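Local coordinates for protein fatty acyl CoA synthetase FADD13 (FATTY-ACYL-CoA SYNTHETASE) (Mycobacterium tuberculosis, PDB 3R44) that is a fatty acyl-CoA synthetase of the ANL superfamily of AMP-binding enzymes, with a large N-terminal part and a small C-terminal domain, at residues Asp331-Arg341 and Asp401-Lys409. Residues are numbered along the deposited sequence; the frame is centred on the assembly and turned at random.
Sequences DALRKAGSAGR and DDEGYLYIK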
ATOM      1  N   ASP A 331     -14.752  16.336  -1.409  1.00 30.27           N
ATOM      2  CA  ASP A 331     -15.469  15.580  -0.378  1.00 30.34           C
ATOM      3  C   ASP A 331     -14.664  15.414   0.946  1.00 30.70           C
ATOM      4  O   ASP A 331     -15.153  14.819   1.923  1.00 30.76           O
ATOM      5  CB  ASP A 331     -15.798  14.181  -0.958  1.00 28.62           C
ATOM      6  CG  ASP A 331     -16.853  14.213  -2.087  1.00 30.14           C
ATOM      7  OD1 ASP A 331     -17.631  15.171  -2.064  1.00 31.73           O
ATOM      8  OD2 ASP A 331     -16.895  13.276  -2.960  1.00 28.67           O
ATOM      9  N   ALA A 332     -13.421  15.901   0.989  1.00 31.78           N
ATOM     10  CA  ALA A 332     -12.509  15.576   2.145  1.00 31.70           C
ATOM     11  C   ALA A 332     -13.094  15.981   3.501  1.00 33.85           C
ATOM     12  O   ALA A 332     -13.001  15.261   4.497  1.00 33.78           O
ATOM     13  CB  ALA A 332     -11.134  16.186   1.933  1.00 31.87           C
ATOM     14  N   LEU A 333     -13.745  17.131   3.533  1.00 34.91           N
ATOM     15  CA  LEU A 333     -14.278  17.614   4.784  1.00 36.74           C
ATOM     16  C   LEU A 333     -15.681  17.091   5.006  1.00 36.09           C
ATOM     17  O   LEU A 333     -15.994  16.549   6.082  1.00 35.92           O
ATOM     18  CB  LEU A 333     -14.267  19.122   4.783  1.00 38.50           C
ATOM     19  CG  LEU A 333     -14.035  19.661   6.172  1.00 41.56           C
ATOM     20  CD1 LEU A 333     -12.773  19.036   6.818  1.00 41.59           C
ATOM     21  CD2 LEU A 333     -13.987  21.218   6.117  1.00 46.12           C
ATOM     22  N   ARG A 334     -16.503  17.318   3.977  1.00 35.29           N
ATOM     23  CA  ARG A 334     -17.850  16.786   3.817  1.00 35.44           C
ATOM     24  C   ARG A 334     -17.911  15.387   4.408  1.00 32.55           C
ATOM     25  O   ARG A 334     -18.750  15.126   5.269  1.00 32.64           O
ATOM     26  CB  ARG A 334     -18.192  16.709   2.307  1.00 34.95           C
ATOM     27  CG  ARG A 334     -19.641  16.835   1.889  1.00 38.67           C
ATOM     28  CD  ARG A 334     -19.800  16.341   0.431  1.00 38.15           C
ATOM     29  NE  ARG A 334     -20.921  15.429   0.370  1.00 39.05           N
ATOM     30  CZ  ARG A 334     -21.244  14.672  -0.658  1.00 42.77           C
ATOM     31  NH1 ARG A 334     -20.513  14.693  -1.761  1.00 44.53           N
ATOM     32  NH2 ARG A 334     -22.315  13.878  -0.573  1.00 44.20           N
ATOM     33  N   LYS A 335     -16.976  14.519   4.010  1.00 29.42           N
ATOM     34  CA  LYS A 335     -17.048  13.075   4.378  1.00 27.89           C
ATOM     35  C   LYS A 335     -15.880  12.581   5.222  1.00 28.88           C
ATOM     36  O   LYS A 335     -15.367  11.469   4.990  1.00 27.59           O
ATOM     37  CB  LYS A 335     -17.194  12.166   3.145  1.00 26.99           C
ATOM     38  CG  LYS A 335     -18.360  12.480   2.237  1.00 27.50           C
ATOM     39  CD  LYS A 335     -19.695  12.413   2.940  1.00 33.52           C
ATOM     40  CE  LYS A 335     -20.253  11.022   3.119  1.00 35.44           C
ATOM     41  NZ  LYS A 335     -21.749  11.006   2.812  1.00 35.81           N
ATOM     42  N   ALA A 336     -15.488  13.398   6.204  1.00 30.72           N
ATOM     43  CA  ALA A 336     -14.416  13.056   7.154  1.00 31.60           C
ATOM     44  C   ALA A 336     -14.629  11.657   7.663  1.00 30.74           C
ATOM     45  O   ALA A 336     -15.734  11.316   8.139  1.00 32.33           O
ATOM     46  CB  ALA A 336     -14.370  14.006   8.315  1.00 33.61           C
ATOM     47  N   GLY A 337     -13.579  10.853   7.521  1.00 28.48           N
ATOM     48  CA  GLY A 337     -13.566   9.469   7.988  1.00 26.02           C
ATOM     49  C   GLY A 337     -13.954   8.437   6.936  1.00 23.60           C
ATOM     50  O   GLY A 337     -13.757   7.222   7.143  1.00 23.15           O
ATOM     51  N   SER A 338     -14.483   8.901   5.798  1.00 20.76           N
ATOM     52  CA  SER A 338     -14.792   8.007   4.694  1.00 19.52           C
ATOM     53  C   SER A 338     -13.537   7.672   3.883  1.00 18.62           C
ATOM     54  O   SER A 338     -12.635   8.494   3.771  1.00 20.52           O
ATOM     55  CB  SER A 338     -15.818   8.615   3.759  1.00 18.02           C
ATOM     56  OG  SER A 338     -16.089   7.716   2.715  1.00 18.78           O
ATOM     57  N   ALA A 339     -13.527   6.490   3.273  1.00 18.73           N
ATOM     58  CA  ALA A 339     -12.529   6.070   2.314  1.00 17.65           C
ATOM     59  C   ALA A 339     -12.959   6.430   0.864  1.00 17.26           C
ATOM     60  O   ALA A 339     -12.237   6.142  -0.088  1.00 19.28           O
ATOM     61  CB  ALA A 339     -12.308   4.520   2.439  1.00 16.92           C
ATOM     62  N   GLY A 340     -14.144   7.026   0.726  1.00 16.55           N
ATOM     63  CA  GLY A 340     -14.654   7.561  -0.521  1.00 16.69           C
ATOM     64  C   GLY A 340     -15.500   6.559  -1.300  1.00 15.52           C
ATOM     65  O   GLY A 340     -16.003   5.591  -0.731  1.00 14.17           O
ATOM     66  N   ARG A 341     -15.726   6.891  -2.565  1.00 14.21           N
ATOM     67  CA  ARG A 341     -16.534   6.077  -3.482  1.00 15.49           C
ATOM     68  C   ARG A 341     -15.664   5.131  -4.312  1.00 15.25           C
ATOM     69  O   ARG A 341     -14.465   5.349  -4.487  1.00 14.08           O
ATOM     70  CB  ARG A 341     -17.255   7.011  -4.455  1.00 16.02           C
ATOM     71  CG  ARG A 341     -18.391   7.873  -3.852  1.00 20.08           C
ATOM     72  CD  ARG A 341     -18.976   8.847  -4.853  1.00 21.02           C
ATOM     73  NE  ARG A 341     -20.350   9.148  -4.435  1.00 22.12           N
ATOM     74  CZ  ARG A 341     -20.962  10.270  -4.692  1.00 24.24           C
ATOM     75  NH1 ARG A 341     -20.323  11.226  -5.335  1.00 26.80           N
ATOM     76  NH2 ARG A 341     -22.189  10.457  -4.265  1.00 28.64           N
ATOM     77  N   ASP A 401     -22.552   3.992   2.766  1.00 21.12           N
ATOM     78  CA  ASP A 401     -23.726   4.807   3.009  1.00 22.35           C
ATOM     79  C   ASP A 401     -24.612   4.915   1.784  1.00 24.63           C
ATOM     80  O   ASP A 401     -24.271   4.452   0.687  1.00 23.92           O
ATOM     81  CB  ASP A 401     -23.372   6.161   3.643  1.00 22.79           C
ATOM     82  CG  ASP A 401     -22.815   7.177   2.701  1.00 20.52           C
ATOM     83  OD1 ASP A 401     -22.814   7.027   1.476  1.00 21.51           O
ATOM     84  OD2 ASP A 401     -22.321   8.215   3.214  1.00 23.34           O
ATOM     85  N   ASP A 402     -25.786   5.517   1.975  1.00 27.47           N
ATOM     86  CA  ASP A 402     -26.774   5.596   0.903  1.00 28.92           C
ATOM     87  C   ASP A 402     -26.229   6.334  -0.334  1.00 27.58           C
ATOM     88  O   ASP A 402     -26.751   6.165  -1.449  1.00 28.21           O
ATOM     89  CB  ASP A 402     -28.082   6.257   1.420  1.00 32.25           C
ATOM     90  CG  ASP A 402     -28.820   5.395   2.484  1.00 37.33           C
ATOM     91  OD1 ASP A 402     -28.796   4.138   2.365  1.00 44.08           O
ATOM     92  OD2 ASP A 402     -29.429   5.979   3.423  1.00 45.71           O
ATOM     93  N   GLU A 403     -25.187   7.147  -0.163  1.00 25.00           N
ATOM     94  CA  GLU A 403     -24.660   7.916  -1.280  1.00 25.25           C
ATOM     95  C   GLU A 403     -23.423   7.215  -1.898  1.00 22.18           C
ATOM     96  O   GLU A 403     -22.755   7.769  -2.783  1.00 23.41           O
ATOM     97  CB  GLU A 403     -24.333   9.373  -0.848  1.00 26.45           C
ATOM     98  CG  GLU A 403     -25.422  10.374  -1.085  1.00 33.73           C
ATOM     99  CD  GLU A 403     -25.769  10.525  -2.592  1.00 38.50           C
ATOM    100  OE1 GLU A 403     -24.897  10.925  -3.425  1.00 42.47           O
ATOM    101  OE2 GLU A 403     -26.946  10.263  -2.929  1.00 44.34           O
ATOM    102  N   GLY A 404     -23.118   6.006  -1.433  1.00 20.33           N
ATOM    103  CA  GLY A 404     -22.032   5.225  -1.975  1.00 18.17           C
ATOM    104  C   GLY A 404     -20.665   5.406  -1.346  1.00 17.64           C
ATOM    105  O   GLY A 404     -19.660   4.913  -1.872  1.00 16.63           O
ATOM    106  N   TYR A 405     -20.610   6.057  -0.189  1.00 16.78           N
ATOM    107  CA  TYR A 405     -19.333   6.342   0.464  1.00 15.66           C
ATOM    108  C   TYR A 405     -19.010   5.201   1.417  1.00 15.78           C
ATOM    109  O   TYR A 405     -19.844   4.820   2.269  1.00 16.56           O
ATOM    110  CB  TYR A 405     -19.346   7.689   1.163  1.00 15.92           C
ATOM    111  CG  TYR A 405     -19.316   8.869   0.233  1.00 14.89           C
ATOM    112  CD1 TYR A 405     -18.133   9.409  -0.183  1.00 17.50           C
ATOM    113  CD2 TYR A 405     -20.470   9.405  -0.277  1.00 16.08           C
ATOM    114  CE1 TYR A 405     -18.082  10.509  -1.052  1.00 20.49           C
ATOM    115  CE2 TYR A 405     -20.440  10.478  -1.187  1.00 20.55           C
ATOM    116  CZ  TYR A 405     -19.262  11.019  -1.551  1.00 19.49           C
ATOM    117  OH  TYR A 405     -19.246  12.096  -2.374  1.00 21.25           O
ATOM    118  N   LEU A 406     -17.824   4.655   1.246  1.00 15.71           N
ATOM    119  CA  LEU A 406     -17.296   3.566   2.077  1.00 15.58           C
ATOM    120  C   LEU A 406     -16.672   4.093   3.375  1.00 15.91           C
ATOM    121  O   LEU A 406     -15.888   5.055   3.355  1.00 15.35           O
ATOM    122  CB  LEU A 406     -16.207   2.823   1.309  1.00 14.57           C
ATOM    123  CG  LEU A 406     -15.507   1.677   2.033  1.00 16.65           C
ATOM    124  CD1 LEU A 406     -16.565   0.658   2.481  1.00 15.47           C
ATOM    125  CD2 LEU A 406     -14.439   0.968   1.166  1.00 11.52           C
ATOM    126  N   TYR A 407     -17.006   3.437   4.489  1.00 16.09           N
ATOM    127  CA  TYR A 407     -16.424   3.720   5.803  1.00 17.82           C
ATOM    128  C   TYR A 407     -15.853   2.404   6.286  1.00 18.52           C
ATOM    129  O   TYR A 407     -16.582   1.448   6.474  1.00 19.92           O
ATOM    130  CB  TYR A 407     -17.453   4.235   6.819  1.00 19.32           C
ATOM    131  CG  TYR A 407     -17.934   5.646   6.537  1.00 21.07           C
ATOM    132  CD1 TYR A 407     -17.372   6.724   7.199  1.00 23.44           C
ATOM    133  CD2 TYR A 407     -18.903   5.901   5.583  1.00 21.42           C
ATOM    134  CE1 TYR A 407     -17.768   8.023   6.943  1.00 25.87           C
ATOM    135  CE2 TYR A 407     -19.318   7.217   5.304  1.00 24.06           C
ATOM    136  CZ  TYR A 407     -18.753   8.255   5.990  1.00 26.16           C
ATOM    137  OH  TYR A 407     -19.131   9.531   5.730  1.00 27.44           O
ATOM    138  N   ILE A 408     -14.541   2.326   6.428  1.00 19.08           N
ATOM    139  CA  ILE A 408     -13.940   1.130   6.951  1.00 19.61           C
ATOM    140  C   ILE A 408     -14.055   1.063   8.465  1.00 20.81           C
ATOM    141  O   ILE A 408     -13.685   1.991   9.211  1.00 22.47           O
ATOM    142  CB  ILE A 408     -12.470   0.988   6.504  1.00 19.80           C
ATOM    143  CG1 ILE A 408     -12.354   0.954   4.980  1.00 19.77           C
ATOM    144  CG2 ILE A 408     -11.795  -0.259   7.138  1.00 20.51           C
ATOM    145  CD1 ILE A 408     -12.691  -0.306   4.339  1.00 20.24           C
ATOM    146  N   LYS A 409     -14.556  -0.054   8.942  1.00 20.76           N
ATOM    147  CA  LYS A 409     -14.787  -0.229  10.370  1.00 23.88           C
ATOM    148  C   LYS A 409     -13.700  -1.014  11.045  1.00 24.88           C
ATOM    149  O   LYS A 409     -13.373  -0.731  12.203  1.00 25.10           O
ATOM    150  CB  LYS A 409     -16.128  -0.918  10.632  1.00 25.04           C
ATOM    151  CG  LYS A 409     -17.322  -0.144  10.160  1.00 29.44           C
ATOM    152  CD  LYS A 409     -17.388   1.214  10.830  1.00 37.21           C
ATOM    153  CE  LYS A 409     -18.553   2.068  10.338  1.00 40.91           C
ATOM    154  NZ  LYS A 409     -19.886   1.413  10.641  1.00 44.70           N
TER
HETATM  155  O   HOH W   1     -18.380  11.174   7.387  1.00 23.03           O
HETATM  156  O   HOH W   2     -12.987   4.698   6.232  1.00  7.45           O
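Leu406 joins the irregular loop 331-341 through both its backbone N and its O: the N donates almost straight to Gly340 O (2.8 Å, 173°), and the O accepts from Ala339 N. Ser338 OG gives that carbonyl a second bond, from above its plane, and accepts from Gly340 N, closing an ST turn; a small hydroxyl suits both tasks. At Gly337 and Gly404 a CB would jam against the preceding carbonyl, and positive phi favours glycine at Gly340.

Tyr405 offers two flat faces and a hydroxyl. Its ring lies between two aliphatic stems: Arg341 CG stands over the centre of one face, and Lys335 CG over the other. Lysine and arginine suit these flanks, each an apolar stem ending in a charge that meets an acid. The tyrosine hydroxyl donates to Asp331 OD2 (2.7 Å), while Asp331 OD1 salt-bridges Arg334 NH1. The chain of Lys335, bent at chi2, chi3 and chi4, carries NZ to the syn side of Asp401 OD2 (2.9 Å). Asp401 OD1 takes Glu403 N and Tyr405 N from opposite faces, the former bond making an Asx turn. Arg341 grips Glu403 O side-on through NE and NH2, and NH2 also salt-bridges Glu403 OE1 (2.9 Å). Ser338 CB packs on a face of Tyr407, whose hydroxyl reaches Ala336 O through a water.

Ala339, Leu406 and Ile408 meet Tyr315 of strand 310-316, and the latter two also touch Val365 of strand 364-369. The contact thus joins the edge of the nine-stranded sheet, where Arg341 pairs with Leu326, to the two-stranded hairpin 396-400/406-410.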